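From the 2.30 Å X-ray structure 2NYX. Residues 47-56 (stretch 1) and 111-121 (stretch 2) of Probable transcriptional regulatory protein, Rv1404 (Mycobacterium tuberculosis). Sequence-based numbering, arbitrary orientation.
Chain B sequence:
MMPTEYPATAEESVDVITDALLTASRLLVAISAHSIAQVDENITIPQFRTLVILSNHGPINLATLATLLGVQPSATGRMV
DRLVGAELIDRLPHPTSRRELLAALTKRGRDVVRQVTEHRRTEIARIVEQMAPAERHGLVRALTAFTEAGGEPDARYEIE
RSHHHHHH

Stretch 1, residues 47-56: QFRTLVILSN
Stretch 2 (111-121) DVVRQVTEHRR

How are the two backbones arranged? Both stretches are helical throughout, each part of a longer helix, with phi/psi near -60/-45 and i to i+4 hydrogen bonds such as V52 N to F48 O (3.2 Å) and T117 N to V113 O (3.1 Å). The axes cross steeply, with a signed angle of -106° and a closest approach of 9.8 Å. The register is set where V52 CA lies 6.5 Å from V113 CA. So steep a crossing confines the contact to a compact patch, which buries 307 Å² in all.

What does F48 do at the crossing? Its CA-to-CB bond points toward the second helix, and chi1 of -174° (t) with chi2 of 73° carries the ring into a hole formed by V112, V113, V116 and R120. The tightest approach is F48 CZ to V116 CG1, 3.2 Å, a very close apolar contact. V112 CG1 lies near the ring plane, at its edge, 4.1 Å from F48 CE1. The same F48 CE1 is 4.0 Å from V113 CA, so the ring packs against backbone as well as methyl groups. V112, V113 and V116 all adopt t, with chi1 of 160°, 172° and 164°, the usual rotamer of valine in a helix because it keeps both methyls clear of the carbonyls of the preceding turn.

How does V113 answer from the other helix? It is the reciprocal knob, seated among F48, L51, V52 and S55, although its CA-to-CB bond points sideways. With chi1 at t, V113 CG2 is 3.5 Å from L51 CB and 4.2 Å from V52 N, and V113 CG1 is 4.3 Å from V52 CG2 and 4.2 Å from S55 OG, so both methyls touch V52. L51 points toward the second helix in the m, t rotamer (chi1 -58°, chi2 -177°), placing L51 CD1 3.8 Å from V112 CG1. V52 is likewise t (chi1 174°), and S55 is p (chi1 74°), which puts S55 OG 3.0 Å from V52 O.

Where do the polar groups go, if no hydrogen bond joins the helices? Some turn back to their own helix and some bond elsewhere in the structure; between the helices there is only van der Waals packing. The CA-to-CB bond of R120 points toward the first helix, and the side chain runs out through chi1 -171° (t), chi2 -173° (t), chi3 -54° (m) and chi4 171°; R120 NH2 comes within 4.0 Å of F48 CE2, while the guanidinium nitrogens hydrogen-bond elsewhere in the structure. T117, at m (chi1 -52°), turns its hydroxyl back along its own helix, with T117 OG1 donating to V113 O at 2.6 Å. H119, also m (chi1 -75°, chi2 106°), does likewise through H119 ND1 to Q115 O, 2.7 Å.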

# COMPACT_ATOMS: atom_id res chain seq x y z
N GLN B 47 5.57 7.65 -3.29
CA GLN B 47 5.19 8.97 -3.77
C GLN B 47 3.82 9.38 -3.24
O GLN B 47 3.66 10.47 -2.70
CB GLN B 47 5.23 9.02 -5.29
CG GLN B 47 6.65 9.13 -5.83
CD GLN B 47 6.75 8.87 -7.32
OE1 GLN B 47 5.74 8.76 -8.02
NE2 GLN B 47 7.98 8.76 -7.81
N PHE B 48 2.83 8.50 -3.35
CA PHE B 48 1.50 8.85 -2.88
C PHE B 48 1.44 9.10 -1.37
O PHE B 48 0.76 10.01 -0.92
CB PHE B 48 0.44 7.83 -3.31
CG PHE B 48 -0.95 8.27 -2.95
CD1 PHE B 48 -1.57 9.29 -3.67
CD2 PHE B 48 -1.60 7.72 -1.86
CE1 PHE B 48 -2.83 9.72 -3.32
CE2 PHE B 48 -2.88 8.15 -1.51
CZ PHE B 48 -3.49 9.15 -2.24
N ARG B 49 2.16 8.29 -0.60
CA ARG B 49 2.26 8.48 0.85
C ARG B 49 2.82 9.87 1.20
O ARG B 49 2.30 10.56 2.08
CB ARG B 49 3.06 7.34 1.49
CG ARG B 49 3.20 7.43 3.00
CD ARG B 49 1.83 7.46 3.68
NE ARG B 49 1.90 7.86 5.08
CZ ARG B 49 0.83 7.97 5.88
NH1 ARG B 49 -0.37 7.68 5.42
NH2 ARG B 49 0.97 8.35 7.13
N THR B 50 3.88 10.28 0.50
CA THR B 50 4.44 11.63 0.60
C THR B 50 3.35 12.69 0.51
O THR B 50 3.32 13.64 1.30
CB THR B 50 5.49 11.89 -0.51
OG1 THR B 50 6.54 10.94 -0.39
CG2 THR B 50 6.08 13.28 -0.42
N LEU B 51 2.45 12.53 -0.45
CA LEU B 51 1.38 13.51 -0.64
C LEU B 51 0.41 13.53 0.54
O LEU B 51 0.00 14.60 0.97
CB LEU B 51 0.63 13.26 -1.96
CG LEU B 51 1.40 13.26 -3.27
CD1 LEU B 51 0.45 13.07 -4.41
CD2 LEU B 51 2.17 14.54 -3.44
N VAL B 52 0.08 12.36 1.07
CA VAL B 52 -0.84 12.27 2.20
C VAL B 52 -0.23 12.87 3.45
O VAL B 52 -0.90 13.59 4.19
CB VAL B 52 -1.29 10.81 2.46
CG1 VAL B 52 -2.14 10.72 3.73
CG2 VAL B 52 -2.05 10.28 1.25
N ILE B 53 1.05 12.58 3.67
CA ILE B 53 1.77 13.18 4.80
C ILE B 53 1.71 14.71 4.68
O ILE B 53 1.49 15.41 5.67
CB ILE B 53 3.21 12.65 4.91
CG1 ILE B 53 3.19 11.13 5.02
CG2 ILE B 53 3.90 13.23 6.13
CD1 ILE B 53 4.54 10.50 5.30
N LEU B 54 1.86 15.22 3.46
CA LEU B 54 1.84 16.67 3.25
C LEU B 54 0.47 17.32 3.49
O LEU B 54 0.40 18.44 4.00
CB LEU B 54 2.48 17.08 1.91
CG LEU B 54 4.01 16.94 1.88
CD1 LEU B 54 4.57 17.27 0.51
CD2 LEU B 54 4.68 17.82 2.94
N SER B 55 -0.61 16.61 3.16
CA SER B 55 -1.95 17.15 3.45
C SER B 55 -2.26 17.11 4.95
O SER B 55 -2.92 18.02 5.46
CB SER B 55 -3.04 16.44 2.66
OG SER B 55 -3.29 15.17 3.18
N ASN B 56 -1.74 16.09 5.63
CA ASN B 56 -1.85 15.98 7.09
C ASN B 56 -0.90 16.85 7.92
O ASN B 56 -1.28 17.33 8.98
CB ASN B 56 -1.68 14.53 7.53
CG ASN B 56 -2.86 13.68 7.18
OD1 ASN B 56 -3.96 14.20 6.95
ND2 ASN B 56 -2.66 12.37 7.12
N ASP B 111 -5.81 17.69 -5.13
CA ASP B 111 -6.82 17.01 -5.94
C ASP B 111 -6.51 15.53 -6.10
O ASP B 111 -7.40 14.70 -5.95
CB ASP B 111 -6.93 17.65 -7.32
CG ASP B 111 -7.55 19.03 -7.26
OD1 ASP B 111 -8.39 19.28 -6.36
OD2 ASP B 111 -7.19 19.87 -8.13
N VAL B 112 -5.25 15.21 -6.37
CA VAL B 112 -4.80 13.82 -6.45
C VAL B 112 -5.14 13.05 -5.18
O VAL B 112 -5.80 12.01 -5.24
CB VAL B 112 -3.30 13.73 -6.81
CG1 VAL B 112 -2.71 12.38 -6.44
CG2 VAL B 112 -3.12 14.00 -8.29
N VAL B 113 -4.73 13.58 -4.02
CA VAL B 113 -5.02 12.98 -2.73
C VAL B 113 -6.53 12.84 -2.51
O VAL B 113 -6.99 11.81 -2.05
CB VAL B 113 -4.38 13.78 -1.56
CG1 VAL B 113 -4.86 13.25 -0.20
CG2 VAL B 113 -2.85 13.73 -1.61
N ARG B 114 -7.28 13.88 -2.83
CA ARG B 114 -8.73 13.88 -2.64
C ARG B 114 -9.42 12.87 -3.56
O ARG B 114 -10.32 12.16 -3.12
CB ARG B 114 -9.29 15.29 -2.87
CG ARG B 114 -10.80 15.41 -2.75
CD ARG B 114 -11.24 16.89 -2.81
NE ARG B 114 -12.52 17.12 -3.52
CZ ARG B 114 -13.71 16.65 -3.13
NH1 ARG B 114 -13.83 15.88 -2.05
NH2 ARG B 114 -14.79 16.94 -3.85
N GLN B 115 -9.00 12.82 -4.82
CA GLN B 115 -9.55 11.90 -5.82
C GLN B 115 -9.32 10.42 -5.51
O GLN B 115 -10.25 9.62 -5.56
CB GLN B 115 -8.98 12.22 -7.19
CG GLN B 115 -9.68 13.36 -7.89
CD GLN B 115 -9.18 13.53 -9.32
OE1 GLN B 115 -9.86 13.14 -10.27
NE2 GLN B 115 -7.99 14.12 -9.46
N VAL B 116 -8.08 10.07 -5.20
CA VAL B 116 -7.70 8.73 -4.79
C VAL B 116 -8.49 8.32 -3.54
O VAL B 116 -8.99 7.19 -3.46
CB VAL B 116 -6.17 8.67 -4.53
CG1 VAL B 116 -5.77 7.43 -3.74
CG2 VAL B 116 -5.39 8.73 -5.84
N THR B 117 -8.62 9.23 -2.58
CA THR B 117 -9.35 8.94 -1.35
C THR B 117 -10.83 8.70 -1.59
O THR B 117 -11.38 7.72 -1.09
CB THR B 117 -9.14 10.04 -0.27
OG1 THR B 117 -7.74 10.25 -0.09
CG2 THR B 117 -9.74 9.62 1.07
N GLU B 118 -11.47 9.55 -2.39
CA GLU B 118 -12.91 9.44 -2.62
C GLU B 118 -13.23 8.15 -3.38
O GLU B 118 -14.21 7.48 -3.07
CB GLU B 118 -13.51 10.70 -3.29
CG GLU B 118 -13.73 10.64 -4.81
CD GLU B 118 -15.19 10.35 -5.22
OE1 GLU B 118 -15.54 9.16 -5.45
OE2 GLU B 118 -15.98 11.32 -5.34
N HIS B 119 -12.37 7.79 -4.33
CA HIS B 119 -12.56 6.57 -5.12
C HIS B 119 -12.39 5.29 -4.32
O HIS B 119 -13.13 4.31 -4.52
CB HIS B 119 -11.64 6.57 -6.34
CG HIS B 119 -12.11 7.48 -7.44
ND1 HIS B 119 -11.49 8.68 -7.72
CD2 HIS B 119 -13.15 7.38 -8.30
CE1 HIS B 119 -12.13 9.27 -8.72
NE2 HIS B 119 -13.14 8.50 -9.09
N ARG B 120 -11.43 5.29 -3.40
CA ARG B 120 -11.20 4.16 -2.53
C ARG B 120 -12.37 4.01 -1.55
O ARG B 120 -12.80 2.89 -1.26
CB ARG B 120 -9.88 4.31 -1.78
CG ARG B 120 -9.45 3.06 -1.00
CD ARG B 120 -8.22 3.32 -0.16
NE ARG B 120 -7.14 3.86 -0.98
CZ ARG B 120 -6.00 4.35 -0.52
NH1 ARG B 120 -5.74 4.37 0.78
NH2 ARG B 120 -5.10 4.80 -1.38
N ARG B 121 -12.87 5.13 -1.04
CA ARG B 121 -14.02 5.09 -0.15
C ARG B 121 -15.23 4.47 -0.83
O ARG B 121 -15.96 3.70 -0.21
CB ARG B 121 -14.36 6.47 0.40
CG ARG B 121 -15.21 6.39 1.64
CD ARG B 121 -15.92 7.67 1.97
NE ARG B 121 -16.68 7.53 3.22
CZ ARG B 121 -17.93 7.09 3.30
NH1 ARG B 121 -18.59 6.73 2.21
NH2 ARG B 121 -18.53 7.01 4.48